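Local structure of N-formylglutamate amidohydrolase (Ralstonia eutropha, 2Q7S) at residues D29-G34 and R146-A151; D83-L88 and N170-P175; G53-V58 and F77-I82; P38-A43 and I141-R146; P25-S30 and T153-G158. The protein binds a zinc ion and probably acts as a hydrolase of the N-formylglutamate amidohydrolase type. All coordinates share one frame; numbering follows the deposited sequence. Where two conformers were deposited one is given.

Contact 1 (D29-G34 and R146-A151); sequences DSPHSG and RPYHAA. With ZN (zinc ion), chain C.
Tyr148 meets Asp29 because its ring leaves the helix with CG anti to the backbone N (chi1 -178°), while the carboxylate of Asp29 is folded in between its own backbone N and carbonyl carbon (chi1 80°). The two side chains cross at about a right angle, with carboxylate and ring planes 49° apart. In this setting the phenol donates a short hydrogen bond, 2.5 Å from Tyr148 OH to Asp29 OD2. The acceptor uses its anti lone pair, the one turned away from OD1, and sits at the ring edge. His168 and Asn170 both engage OD1, so each oxygen of this buried carboxylate has a partner, an environment that would suit a negative charge. Pro31 supplies the apolar part of the contact: its CB lies 3.6 Å from Tyr148 OH and 4.1 Å from Tyr148 CZ. The same proline puts its CG over the centre of one face of the His32 ring, 3.9 Å above the plane, and so links the tyrosine to a metal ligand. His32 ND1 binds zinc at 2.1 Å, and its NE2 is hydrogen-bonded to Asp83. The arrangement is one well known in open alpha/beta folds: a helix packs over a central strand, and the loop at that strand's C-terminal end delivers a ligand to the metal, here of the zinc site shared by His32, Asp55 and His172.

Contact 2 (D83-L88 and N170-P175); sequences DPNRML and NLHSMP. With ZN (zinc ion), chain C.
Asn85 meets Asn170 and His172 of strand 166-174 from an Asx turn, in which Asp83 OD1 accepts from the backbone N of Asn85 at 2.9 Å; it overlaps a type I beta turn that runs from Asp83 to Arg86. Hydrogen bonds between the two asparagines are reciprocal, the amide planes being only 13° apart. Asn85 ND2 donates to Asn170 OD1 at 2.8 Å, on a lone pair in the carbonyl plane, and Asn170 ND2 returns a longer bond of 3.1 Å to Asn85 OD1. Asn170 OD1 also accepts from His172 NE2 at 2.7 Å, this donor standing well above the carbonyl plane. Metal binding takes the other ring nitrogen: His172 ND1 lies 2.0 Å from zinc, so Asn170, in the second shell, would help set the rotation of the imidazole. A salt bridge of charges only links Arg86 and Asp83, OD2 standing over one guanidinium face; the same oxygen also pairs with Arg79. Asn85 ND2 and His172 NE2 approach to 3.2 Å without bonding each other, since both are donors converging on Asn170 OD1.

Contact 3 (G53-V58 and F77-I82); sequences GEDTHV and FPRVYI. With ZN (zinc ion), chain C.
Asp55 and Arg79 approach each other beside the zinc ion, which Asp55 OD2 binds at 2.1 Å. The other oxygen, OD1, stands 4.0 Å from Arg79 NH1, a long salt bridge of charges only, with the carboxylate and guanidinium planes perpendicular; Arg253 is its stronger partner. What ties Arg79 to 53-58 directly is a hydrogen bond of 2.8 Å from Arg79 NH1 to Gly53 O. It lies in the carbonyl plane on a lone pair and is fairly straight (158° at the hydrogen). The arginine chain bends at chi2 (92°) and chi3 (72°), curling round the same oxygen, so that both CG and CD of Arg79 also come within 3.3 Å of Gly53 O. Further out, Asp83 forms a salt bridge with Arg79 NE, a second hold on the guanidinium. Asp55 is the centre of an inverse gamma turn; its backbone bonds to His32, and the NH of Ser173 reaches its OD2. Thr56 OG1 donates to Glu54 OE1 at 2.7 Å, bracing the loop. Between them the two loops connect helix 58-61, whose Val58 packs on strand 166-174, with helix 134-163, against which Ile82 rests.

Contact 4 (P38-A43 and I141-R146); sequences PADFGA and INRYYR
The guanidinium of Arg143 and the carboxylate of Asp40 lie nearly coplanar, their planes 14° apart, with Asp40 OD2 at the guanidinium edge. The separation is 3.4 Å from Arg143 NH1 to Asp40 OD2, a salt bridge between two exposed residues. Arg143 spans the gap with a chain extended from CG to NE. The neighbouring flat group, the Tyr144 ring, has a water at its edge, in the ring plane. That water lies 2.5 Å from Tyr144 OH and donates to Asp40 OD2 at 2.7 Å, so the same carboxylate oxygen faces the arginine directly and the tyrosine through the water. Asp40 OD1 is held more firmly from elsewhere, by the hydroxyl of Tyr81. Pro38 and Tyr144 pass each other in opposite directions, with Pro38 CG 3.7 Å from Tyr144 OH and 4.0 Å from Tyr144 CZ, oblique to the ring. Tyr81 meets the tyrosine edge-to-face, and Phe77 packs near it with planes at about 65°. On the helix the turn at 141-145 is of the wider pi type, Arg146 N bonding to Ile141 O at 2.9 Å. This is surface packing; the side chain of Tyr144 is about 12 Å from that of the zinc ligand His32. A loop following strand 26-30 docks on the long helix 134-163 through one salt bridge, one bridging water and Pro38 against Tyr144, beside aromatic residues of the 77-82 loop.

Contact 5 (P25-S30 and T153-G158); sequences PLVCDS and TEAVEG
Ala155 is the first residue of 153-158 to touch strand 26-30: its CB lies 3.5 Å from Val27 CG1, a close methyl-to-methyl contact. Val27 straddles this point of the helix, since its other branch, CG2, rests 3.5 Å from Ala155 O. Both placements follow from chi1 of 175°, which sets CG1 anti to the backbone N and CG2 beside that N. One residue on, Val156 extends the apolar patch with CG2 at 3.9 Å from Val27 CG1, the two valine side chains crossing at about a right angle. Here the backbones come nearest, 6.3 Å between the CA atoms of Val27 and Val156. Glu157 turns to a different partner, a salt bridge with Arg244. Leu152 and Ala159, before and after on the same helix, also pack on Val27. Strand 26-30 runs in the sheet between strands 71-75 and 166-174; helix 134-163 covers it at Val27, and Leu26, the next residue back, packs against helix 267-289.

From the N terminus, strand 26-30 opens contact 5 and, sharing Asp29 and Ser30, contact 1; contact 4 opens next, at 38-43. Contact 3 then closes the shortest loop, joining 53-58 to 77-82 within the spans of contacts 1, 4 and 5. Contact 2 begins just after it, at 83-88. The long helix 134-163 now closes contacts 4, 1 and 5 in turn, in the reverse of the order in which they opened. Strand 166-174 closes contact 2 last, so contact 2 crosses all three. Contacts 1, 2 and 3 each bring one ligand to the zinc, whereas contact 4 fastens the helix to a loop and contact 5 fastens it to the sheet.

Contact 1 (D29-G34 and R146-A151)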
# COMPACT_ATOMS: atom_id res chain seq x y z
N ASP A 29 -4.82 -3.88 -2.88
CA ASP A 29 -3.41 -4.09 -3.15
C ASP A 29 -2.49 -3.79 -1.95
O ASP A 29 -2.76 -2.91 -1.19
CB ASP A 29 -2.96 -3.44 -4.42
CG ASP A 29 -2.72 -2.00 -4.29
OD1 ASP A 29 -3.65 -1.30 -3.87
OD2 ASP A 29 -1.60 -1.56 -4.67
N SER A 30 -1.44 -4.60 -1.83
CA SER A 30 -0.38 -4.46 -0.82
C SER A 30 0.91 -4.17 -1.65
O SER A 30 1.68 -5.09 -2.02
CB SER A 30 -0.29 -5.74 0.03
OG SER A 30 0.77 -5.77 0.99
N PRO A 31 1.19 -2.88 -1.87
CA PRO A 31 2.37 -2.51 -2.70
C PRO A 31 3.75 -2.62 -2.02
O PRO A 31 4.77 -2.55 -2.68
CB PRO A 31 2.10 -1.04 -3.06
CG PRO A 31 1.25 -0.56 -1.93
CD PRO A 31 0.41 -1.70 -1.45
N HIS A 32 3.75 -2.70 -0.69
CA HIS A 32 4.92 -2.54 0.11
C HIS A 32 5.41 -3.74 0.85
O HIS A 32 6.38 -3.63 1.56
CB HIS A 32 4.67 -1.39 1.06
CG HIS A 32 4.58 -0.08 0.36
ND1 HIS A 32 4.05 1.03 0.95
CD2 HIS A 32 4.96 0.29 -0.89
CE1 HIS A 32 4.11 2.04 0.10
NE2 HIS A 32 4.67 1.62 -1.02
N SER A 33 4.72 -4.88 0.66
CA SER A 33 4.98 -6.09 1.40
C SER A 33 6.04 -7.01 0.78
O SER A 33 6.34 -8.05 1.36
CB SER A 33 3.69 -6.87 1.67
OG SER A 33 2.92 -7.12 0.50
N GLY A 34 6.59 -6.62 -0.36
CA GLY A 34 7.58 -7.43 -1.01
C GLY A 34 8.90 -7.50 -0.29
O GLY A 34 9.43 -6.48 0.15
N ARG A 146 5.51 -1.64 -13.87
CA ARG A 146 4.49 -1.68 -14.91
C ARG A 146 3.61 -2.95 -14.82
O ARG A 146 2.40 -2.86 -14.90
CB ARG A 146 5.11 -1.52 -16.29
CG ARG A 146 5.65 -0.08 -16.59
CD ARG A 146 5.89 0.09 -18.09
NE ARG A 146 6.83 1.15 -18.36
CZ ARG A 146 6.52 2.44 -18.47
NH1 ARG A 146 5.30 2.84 -18.28
NH2 ARG A 146 7.48 3.32 -18.73
N PRO A 147 4.22 -4.14 -14.65
CA PRO A 147 3.40 -5.33 -14.41
C PRO A 147 2.50 -5.25 -13.21
O PRO A 147 1.33 -5.63 -13.31
CB PRO A 147 4.45 -6.43 -14.23
CG PRO A 147 5.57 -5.98 -14.97
CD PRO A 147 5.63 -4.50 -14.75
N TYR A 148 3.05 -4.80 -12.07
CA TYR A 148 2.26 -4.59 -10.89
C TYR A 148 1.09 -3.68 -11.21
O TYR A 148 -0.08 -4.01 -10.92
CB TYR A 148 3.10 -4.02 -9.75
CG TYR A 148 2.31 -3.83 -8.46
CD1 TYR A 148 2.24 -4.85 -7.53
CD2 TYR A 148 1.62 -2.65 -8.20
CE1 TYR A 148 1.50 -4.70 -6.36
CE2 TYR A 148 0.94 -2.48 -7.01
CZ TYR A 148 0.85 -3.52 -6.11
OH TYR A 148 0.14 -3.39 -4.93
N HIS A 149 1.37 -2.51 -11.78
CA HIS A 149 0.27 -1.57 -12.05
C HIS A 149 -0.71 -2.01 -13.13
O HIS A 149 -1.95 -1.83 -12.96
CB HIS A 149 0.77 -0.13 -12.25
CG HIS A 149 0.73 0.62 -10.97
ND1 HIS A 149 -0.36 1.38 -10.61
CD2 HIS A 149 1.54 0.57 -9.89
CE1 HIS A 149 -0.19 1.81 -9.37
NE2 HIS A 149 0.94 1.32 -8.90
N ALA A 150 -0.23 -2.66 -14.18
CA ALA A 150 -1.16 -3.32 -15.15
C ALA A 150 -2.14 -4.31 -14.45
O ALA A 150 -3.33 -4.35 -14.80
CB ALA A 150 -0.41 -4.01 -16.28
N ALA A 151 -1.64 -5.06 -13.46
CA ALA A 151 -2.47 -6.08 -12.75
C ALA A 151 -3.52 -5.34 -11.95
O ALA A 151 -4.68 -5.75 -11.96
CB ALA A 151 -1.63 -6.95 -11.83
ZN ZN C . 3.15 1.29 2.85

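Contact 2 (D83-L88 and N170-P175)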
# COMPACT_ATOMS: atom_id res chain seq x y z
N ASP A 83 8.94 1.74 -5.76
CA ASP A 83 7.74 1.87 -4.93
C ASP A 83 6.53 2.00 -5.83
O ASP A 83 6.32 3.08 -6.38
CB ASP A 83 7.84 3.11 -4.08
CG ASP A 83 6.72 3.24 -3.10
OD1 ASP A 83 5.66 2.60 -3.29
OD2 ASP A 83 6.92 3.97 -2.10
N PRO A 84 5.70 0.93 -5.93
CA PRO A 84 4.53 1.04 -6.80
C PRO A 84 3.46 2.05 -6.40
O PRO A 84 2.59 2.30 -7.22
CB PRO A 84 3.92 -0.37 -6.79
CG PRO A 84 4.84 -1.22 -6.04
CD PRO A 84 5.75 -0.38 -5.27
N ASN A 85 3.50 2.58 -5.17
CA ASN A 85 2.53 3.57 -4.71
C ASN A 85 2.94 4.96 -5.05
O ASN A 85 2.36 5.93 -4.54
CB ASN A 85 2.29 3.48 -3.18
CG ASN A 85 0.86 3.15 -2.85
OD1 ASN A 85 0.16 2.55 -3.66
ND2 ASN A 85 0.39 3.63 -1.72
N ARG A 86 4.01 5.11 -5.81
CA ARG A 86 4.39 6.45 -6.26
C ARG A 86 4.07 6.51 -7.73
O ARG A 86 3.98 5.48 -8.39
CB ARG A 86 5.88 6.71 -6.00
CG ARG A 86 6.28 6.66 -4.52
CD ARG A 86 5.54 7.66 -3.63
NE ARG A 86 5.96 7.59 -2.24
CZ ARG A 86 5.41 6.83 -1.27
NH1 ARG A 86 4.40 5.99 -1.49
NH2 ARG A 86 5.92 6.88 -0.04
N MSE A 87 3.95 7.73 -8.22
CA MSE A 87 3.83 7.99 -9.63
C MSE A 87 5.18 7.88 -10.29
O MSE A 87 6.24 8.04 -9.69
CB MSE A 87 3.25 9.41 -9.86
CG MSE A 87 1.97 9.67 -9.15
SE MSE A 87 0.53 8.66 -10.00
CE MSE A 87 0.15 7.17 -8.87
N LEU A 88 5.12 7.66 -11.59
CA LEU A 88 6.28 7.41 -12.40
C LEU A 88 7.14 8.63 -12.61
O LEU A 88 8.29 8.49 -12.99
CB LEU A 88 5.82 6.84 -13.75
CG LEU A 88 5.65 5.32 -13.73
CD1 LEU A 88 5.37 4.85 -15.16
CD2 LEU A 88 6.85 4.64 -13.10
N ASN A 170 -6.07 0.16 -0.53
CA ASN A 170 -4.62 0.26 -0.62
C ASN A 170 -4.04 0.01 0.79
O ASN A 170 -4.30 0.77 1.73
CB ASN A 170 -4.31 1.69 -1.18
CG ASN A 170 -2.87 1.89 -1.53
OD1 ASN A 170 -2.17 2.69 -0.90
ND2 ASN A 170 -2.40 1.20 -2.55
N LEU A 171 -3.27 -1.06 0.96
CA LEU A 171 -3.02 -1.63 2.25
C LEU A 171 -1.58 -1.42 2.68
O LEU A 171 -0.67 -1.73 1.92
CB LEU A 171 -3.33 -3.17 2.20
CG LEU A 171 -4.73 -3.55 1.72
CD1 LEU A 171 -4.91 -5.09 1.60
CD2 LEU A 171 -5.80 -2.97 2.61
N HIS A 172 -1.39 -0.97 3.94
CA HIS A 172 -0.07 -0.61 4.46
C HIS A 172 0.08 -0.95 5.92
O HIS A 172 -0.88 -1.28 6.62
CB HIS A 172 0.19 0.92 4.30
CG HIS A 172 0.16 1.35 2.90
ND1 HIS A 172 1.31 1.49 2.15
CD2 HIS A 172 -0.88 1.55 2.07
CE1 HIS A 172 0.96 1.80 0.92
NE2 HIS A 172 -0.35 1.85 0.84
N SER A 173 1.32 -0.90 6.35
CA SER A 173 1.64 -0.74 7.76
C SER A 173 2.66 0.38 7.96
O SER A 173 3.43 0.72 7.08
CB SER A 173 2.17 -2.06 8.33
OG SER A 173 3.45 -2.34 7.83
N MSE A 174 2.72 0.87 9.17
CA MSE A 174 3.52 2.02 9.48
C MSE A 174 4.27 1.80 10.80
O MSE A 174 3.77 1.09 11.72
CB MSE A 174 2.60 3.25 9.53
CG MSE A 174 1.37 3.06 10.35
SE MSE A 174 0.30 4.68 10.55
CE MSE A 174 -0.74 3.81 11.92
N PRO A 175 5.46 2.41 10.93
CA PRO A 175 6.22 2.33 12.16
C PRO A 175 5.64 3.19 13.26
O PRO A 175 4.84 4.11 13.01
CB PRO A 175 7.60 2.84 11.74
CG PRO A 175 7.31 3.76 10.64
CD PRO A 175 6.16 3.19 9.90
ZN ZN C . 3.15 1.29 2.85

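Contact 3 (G53-V58 and F77-I82)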
# COMPACT_ATOMS: atom_id res chain seq x y z
N GLY A 53 11.81 0.01 5.47
CA GLY A 53 10.66 0.49 4.65
C GLY A 53 9.67 -0.55 4.13
O GLY A 53 8.75 -0.21 3.35
N GLU A 54 9.85 -1.81 4.52
CA GLU A 54 8.91 -2.84 4.19
C GLU A 54 7.67 -2.74 5.07
O GLU A 54 7.76 -2.66 6.28
CB GLU A 54 9.47 -4.23 4.49
CG GLU A 54 10.64 -4.69 3.78
CD GLU A 54 11.06 -6.07 4.24
OE1 GLU A 54 10.42 -6.65 5.15
OE2 GLU A 54 12.03 -6.57 3.66
N ASP A 55 6.53 -2.78 4.44
CA ASP A 55 5.28 -3.10 5.12
C ASP A 55 5.09 -4.64 5.21
O ASP A 55 4.16 -5.20 4.62
CB ASP A 55 4.10 -2.53 4.36
CG ASP A 55 4.15 -1.07 4.22
OD1 ASP A 55 5.23 -0.44 4.47
OD2 ASP A 55 3.11 -0.58 3.76
N THR A 56 5.97 -5.26 5.99
CA THR A 56 6.09 -6.73 6.04
C THR A 56 4.80 -7.40 6.53
O THR A 56 4.09 -6.89 7.43
CB THR A 56 7.30 -7.15 6.95
OG1 THR A 56 8.32 -6.18 6.80
CG2 THR A 56 7.84 -8.54 6.62
N HIS A 57 4.50 -8.54 5.88
CA HIS A 57 3.34 -9.40 6.18
C HIS A 57 1.95 -8.81 5.90
O HIS A 57 0.98 -9.47 6.20
CB HIS A 57 3.36 -9.86 7.63
CG HIS A 57 4.66 -10.39 8.10
ND1 HIS A 57 5.30 -11.44 7.49
CD2 HIS A 57 5.43 -10.04 9.16
CE1 HIS A 57 6.44 -11.68 8.12
NE2 HIS A 57 6.54 -10.86 9.15
N VAL A 58 1.87 -7.59 5.38
CA VAL A 58 0.55 -6.91 5.20
C VAL A 58 -0.35 -7.67 4.28
O VAL A 58 -1.56 -7.77 4.49
CB VAL A 58 0.71 -5.43 4.70
CG1 VAL A 58 -0.58 -4.92 4.12
CG2 VAL A 58 1.15 -4.59 5.89
N PHE A 77 8.63 -7.64 -5.03
CA PHE A 77 9.84 -6.83 -4.98
C PHE A 77 9.71 -5.83 -3.85
O PHE A 77 8.59 -5.46 -3.48
CB PHE A 77 10.08 -6.11 -6.29
CG PHE A 77 8.93 -5.31 -6.76
CD1 PHE A 77 7.92 -5.93 -7.53
CD2 PHE A 77 8.81 -3.96 -6.44
CE1 PHE A 77 6.84 -5.27 -7.92
CE2 PHE A 77 7.70 -3.27 -6.89
CZ PHE A 77 6.73 -3.91 -7.64
N PRO A 78 10.85 -5.31 -3.36
CA PRO A 78 10.78 -4.39 -2.25
C PRO A 78 10.47 -2.97 -2.71
O PRO A 78 10.96 -2.51 -3.76
CB PRO A 78 12.17 -4.49 -1.60
CG PRO A 78 12.99 -5.45 -2.48
CD PRO A 78 12.26 -5.54 -3.77
N ARG A 79 9.66 -2.27 -1.92
CA ARG A 79 9.31 -0.90 -2.23
C ARG A 79 10.50 0.05 -2.22
O ARG A 79 10.41 1.11 -2.86
CB ARG A 79 8.20 -0.38 -1.31
CG ARG A 79 8.57 -0.18 0.10
CD ARG A 79 9.04 1.21 0.38
NE ARG A 79 8.03 2.25 0.37
CZ ARG A 79 7.37 2.73 1.42
NH1 ARG A 79 7.53 2.22 2.63
NH2 ARG A 79 6.52 3.73 1.25
N VAL A 80 11.55 -0.29 -1.44
CA VAL A 80 12.80 0.46 -1.41
C VAL A 80 13.62 0.28 -2.70
O VAL A 80 14.58 1.03 -2.94
CB VAL A 80 13.68 0.07 -0.20
CG1 VAL A 80 15.01 0.80 -0.26
CG2 VAL A 80 12.95 0.37 1.11
N TYR A 81 13.25 -0.70 -3.51
CA TYR A 81 13.82 -0.91 -4.84
C TYR A 81 13.08 -0.11 -5.90
O TYR A 81 13.67 0.68 -6.67
CB TYR A 81 13.79 -2.38 -5.18
CG TYR A 81 14.40 -2.78 -6.50
CD1 TYR A 81 15.79 -2.80 -6.68
CD2 TYR A 81 13.60 -3.20 -7.56
CE1 TYR A 81 16.36 -3.23 -7.87
CE2 TYR A 81 14.17 -3.58 -8.78
CZ TYR A 81 15.54 -3.63 -8.92
OH TYR A 81 16.11 -4.04 -10.11
N ILE A 82 11.76 -0.31 -5.95
CA ILE A 82 10.89 0.63 -6.61
C ILE A 82 9.55 0.57 -5.93
O ILE A 82 9.09 -0.49 -5.53
CB ILE A 82 10.83 0.38 -8.12
CG1 ILE A 82 10.02 1.49 -8.80
CG2 ILE A 82 10.35 -1.04 -8.46
CD1 ILE A 82 10.17 1.47 -10.40
ZN ZN C . 3.15 1.29 2.85

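Contact 4 (P38-A43 and I141-R146)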
# COMPACT_ATOMS: atom_id res chain seq x y z
N PRO A 38 16.06 -7.87 -5.54
CA PRO A 38 16.81 -8.09 -6.78
C PRO A 38 18.34 -8.06 -6.66
O PRO A 38 18.89 -7.20 -5.98
CB PRO A 38 16.32 -6.97 -7.69
CG PRO A 38 14.99 -6.66 -7.20
CD PRO A 38 15.10 -6.77 -5.73
N ALA A 39 19.00 -8.97 -7.36
CA ALA A 39 20.46 -9.05 -7.37
C ALA A 39 21.08 -7.73 -7.84
O ALA A 39 22.16 -7.36 -7.40
CB ALA A 39 20.92 -10.23 -8.26
N ASP A 40 20.39 -7.01 -8.70
CA ASP A 40 20.97 -5.79 -9.31
C ASP A 40 20.73 -4.50 -8.51
O ASP A 40 20.95 -3.39 -9.02
CB ASP A 40 20.49 -5.63 -10.76
CG ASP A 40 18.97 -5.49 -10.87
OD1 ASP A 40 18.31 -5.14 -9.87
OD2 ASP A 40 18.45 -5.76 -11.96
N PHE A 41 20.30 -4.65 -7.26
CA PHE A 41 20.09 -3.51 -6.38
C PHE A 41 21.30 -2.58 -6.39
O PHE A 41 21.16 -1.38 -6.62
CB PHE A 41 19.78 -4.01 -4.94
CG PHE A 41 18.84 -3.13 -4.16
CD1 PHE A 41 19.00 -1.76 -4.14
CD2 PHE A 41 17.78 -3.69 -3.47
CE1 PHE A 41 18.15 -0.96 -3.42
CE2 PHE A 41 16.90 -2.89 -2.75
CZ PHE A 41 17.10 -1.52 -2.72
N GLY A 42 22.49 -3.12 -6.15
CA GLY A 42 23.72 -2.32 -6.14
C GLY A 42 23.75 -1.23 -5.06
O GLY A 42 24.25 -0.12 -5.30
N ALA A 43 23.20 -1.55 -3.89
CA ALA A 43 23.19 -0.65 -2.75
C ALA A 43 24.51 -0.78 -2.00
O ALA A 43 25.19 -1.81 -2.12
CB ALA A 43 22.05 -0.99 -1.84
N ILE A 141 11.37 0.15 -13.65
CA ILE A 141 9.99 0.50 -13.99
C ILE A 141 9.36 -0.56 -14.88
O ILE A 141 8.27 -1.00 -14.58
CB ILE A 141 9.86 1.90 -14.65
CG1 ILE A 141 10.17 3.01 -13.64
CG2 ILE A 141 8.42 2.09 -15.20
CD1 ILE A 141 10.46 4.40 -14.23
N ASN A 142 10.05 -1.00 -15.95
CA ASN A 142 9.48 -1.97 -16.88
C ASN A 142 9.25 -3.37 -16.28
O ASN A 142 8.22 -3.99 -16.53
CB ASN A 142 10.36 -2.09 -18.14
CG ASN A 142 10.40 -0.83 -18.93
OD1 ASN A 142 9.48 -0.02 -18.81
ND2 ASN A 142 11.44 -0.65 -19.73
N ARG A 143 10.22 -3.86 -15.52
CA ARG A 143 10.19 -5.20 -15.01
C ARG A 143 9.31 -5.39 -13.78
O ARG A 143 8.79 -6.47 -13.60
CB ARG A 143 11.60 -5.68 -14.67
CG ARG A 143 12.56 -5.63 -15.81
CD ARG A 143 14.03 -5.69 -15.29
NE ARG A 143 15.01 -5.77 -16.36
CZ ARG A 143 16.33 -5.80 -16.18
NH1 ARG A 143 16.85 -5.75 -14.96
NH2 ARG A 143 17.13 -5.86 -17.24
N TYR A 144 9.19 -4.37 -12.91
CA TYR A 144 8.52 -4.52 -11.65
C TYR A 144 7.28 -3.63 -11.53
O TYR A 144 6.18 -4.10 -11.23
CB TYR A 144 9.50 -4.33 -10.47
CG TYR A 144 10.68 -5.24 -10.50
CD1 TYR A 144 10.65 -6.47 -9.89
CD2 TYR A 144 11.85 -4.87 -11.16
CE1 TYR A 144 11.75 -7.30 -9.93
CE2 TYR A 144 12.94 -5.70 -11.21
CZ TYR A 144 12.88 -6.89 -10.59
OH TYR A 144 13.97 -7.68 -10.64
N TYR A 145 7.42 -2.34 -11.76
CA TYR A 145 6.30 -1.41 -11.58
C TYR A 145 5.17 -1.60 -12.58
O TYR A 145 4.00 -1.70 -12.19
CB TYR A 145 6.84 0.01 -11.69
CG TYR A 145 5.84 1.11 -11.42
CD1 TYR A 145 4.94 1.54 -12.38
CD2 TYR A 145 5.84 1.77 -10.21
CE1 TYR A 145 4.05 2.60 -12.12
CE2 TYR A 145 4.98 2.82 -9.96
CZ TYR A 145 4.08 3.18 -10.88
OH TYR A 145 3.24 4.26 -10.57
N ARG A 146 5.51 -1.64 -13.87
CA ARG A 146 4.49 -1.68 -14.91
C ARG A 146 3.61 -2.95 -14.82
O ARG A 146 2.40 -2.86 -14.90
CB ARG A 146 5.11 -1.52 -16.29
CG ARG A 146 5.65 -0.08 -16.59
CD ARG A 146 5.89 0.09 -18.09
NE ARG A 146 6.83 1.15 -18.36
CZ ARG A 146 6.52 2.44 -18.47
NH1 ARG A 146 5.30 2.84 -18.28
NH2 ARG A 146 7.48 3.32 -18.73
O HOH W 1 16.09 -7.12 -11.81

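Contact 5 (P25-S30 and T153-G158)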
# COMPACT_ATOMS: atom_id res chain seq x y z
N PRO A 25 -16.82 -6.56 -6.44
CA PRO A 25 -15.83 -5.52 -6.84
C PRO A 25 -15.09 -4.87 -5.66
O PRO A 25 -15.21 -3.66 -5.41
CB PRO A 25 -16.71 -4.47 -7.49
CG PRO A 25 -18.06 -4.58 -6.77
CD PRO A 25 -18.20 -6.05 -6.39
N LEU A 26 -14.37 -5.70 -4.95
CA LEU A 26 -13.47 -5.31 -3.88
C LEU A 26 -12.10 -5.72 -4.36
O LEU A 26 -11.77 -6.92 -4.48
CB LEU A 26 -13.84 -6.05 -2.61
CG LEU A 26 -12.84 -5.83 -1.46
CD1 LEU A 26 -12.97 -4.43 -0.95
CD2 LEU A 26 -13.09 -6.89 -0.38
N VAL A 27 -11.28 -4.73 -4.67
CA VAL A 27 -9.93 -4.99 -5.20
C VAL A 27 -8.96 -4.38 -4.18
O VAL A 27 -9.10 -3.20 -3.83
CB VAL A 27 -9.73 -4.33 -6.57
CG1 VAL A 27 -8.28 -4.49 -7.09
CG2 VAL A 27 -10.74 -4.88 -7.55
N CYS A 28 -7.99 -5.18 -3.72
CA CYS A 28 -7.10 -4.77 -2.63
C CYS A 28 -5.65 -4.92 -3.07
O CYS A 28 -5.30 -5.94 -3.64
CB CYS A 28 -7.40 -5.56 -1.37
SG CYS A 28 -9.04 -5.34 -0.76
N ASP A 29 -4.82 -3.88 -2.88
CA ASP A 29 -3.41 -4.09 -3.15
C ASP A 29 -2.49 -3.79 -1.95
O ASP A 29 -2.76 -2.91 -1.19
CB ASP A 29 -2.96 -3.44 -4.42
CG ASP A 29 -2.72 -2.00 -4.29
OD1 ASP A 29 -3.65 -1.30 -3.87
OD2 ASP A 29 -1.60 -1.56 -4.67
N SER A 30 -1.44 -4.60 -1.83
CA SER A 30 -0.38 -4.46 -0.82
C SER A 30 0.91 -4.17 -1.65
O SER A 30 1.68 -5.09 -2.02
CB SER A 30 -0.29 -5.74 0.03
OG SER A 30 0.77 -5.77 0.99
N THR A 153 -4.70 -2.16 -12.45
CA THR A 153 -5.65 -1.62 -13.47
C THR A 153 -6.65 -2.67 -13.96
O THR A 153 -7.86 -2.42 -14.05
CB THR A 153 -4.85 -1.01 -14.64
OG1 THR A 153 -4.07 0.07 -14.10
CG2 THR A 153 -5.77 -0.45 -15.80
N GLU A 154 -6.13 -3.83 -14.32
CA GLU A 154 -6.96 -4.90 -14.86
C GLU A 154 -7.97 -5.28 -13.84
O GLU A 154 -9.11 -5.52 -14.19
CB GLU A 154 -6.10 -6.10 -15.29
CG GLU A 154 -6.87 -7.34 -15.63
CD GLU A 154 -7.83 -7.15 -16.81
OE1 GLU A 154 -7.52 -6.39 -17.75
OE2 GLU A 154 -8.93 -7.76 -16.78
N ALA A 155 -7.59 -5.36 -12.56
CA ALA A 155 -8.53 -5.76 -11.50
C ALA A 155 -9.55 -4.67 -11.22
O ALA A 155 -10.75 -4.91 -11.08
CB ALA A 155 -7.76 -6.16 -10.16
N VAL A 156 -9.11 -3.44 -11.19
CA VAL A 156 -10.02 -2.33 -10.87
C VAL A 156 -11.02 -2.12 -12.04
O VAL A 156 -12.22 -2.05 -11.82
CB VAL A 156 -9.21 -1.06 -10.60
CG1 VAL A 156 -10.10 0.18 -10.57
CG2 VAL A 156 -8.43 -1.23 -9.21
N GLU A 157 -10.52 -2.04 -13.27
CA GLU A 157 -11.37 -1.83 -14.43
C GLU A 157 -12.26 -3.04 -14.76
O GLU A 157 -13.35 -2.85 -15.28
CB GLU A 157 -10.53 -1.44 -15.63
CG GLU A 157 -9.79 -0.15 -15.48
CD GLU A 157 -10.70 1.03 -15.18
OE1 GLU A 157 -11.80 1.16 -15.78
OE2 GLU A 157 -10.27 1.86 -14.36
N GLY A 158 -11.77 -4.25 -14.56
CA GLY A 158 -12.55 -5.43 -14.69
C GLY A 158 -13.74 -5.45 -13.72
O GLY A 158 -14.85 -5.71 -14.13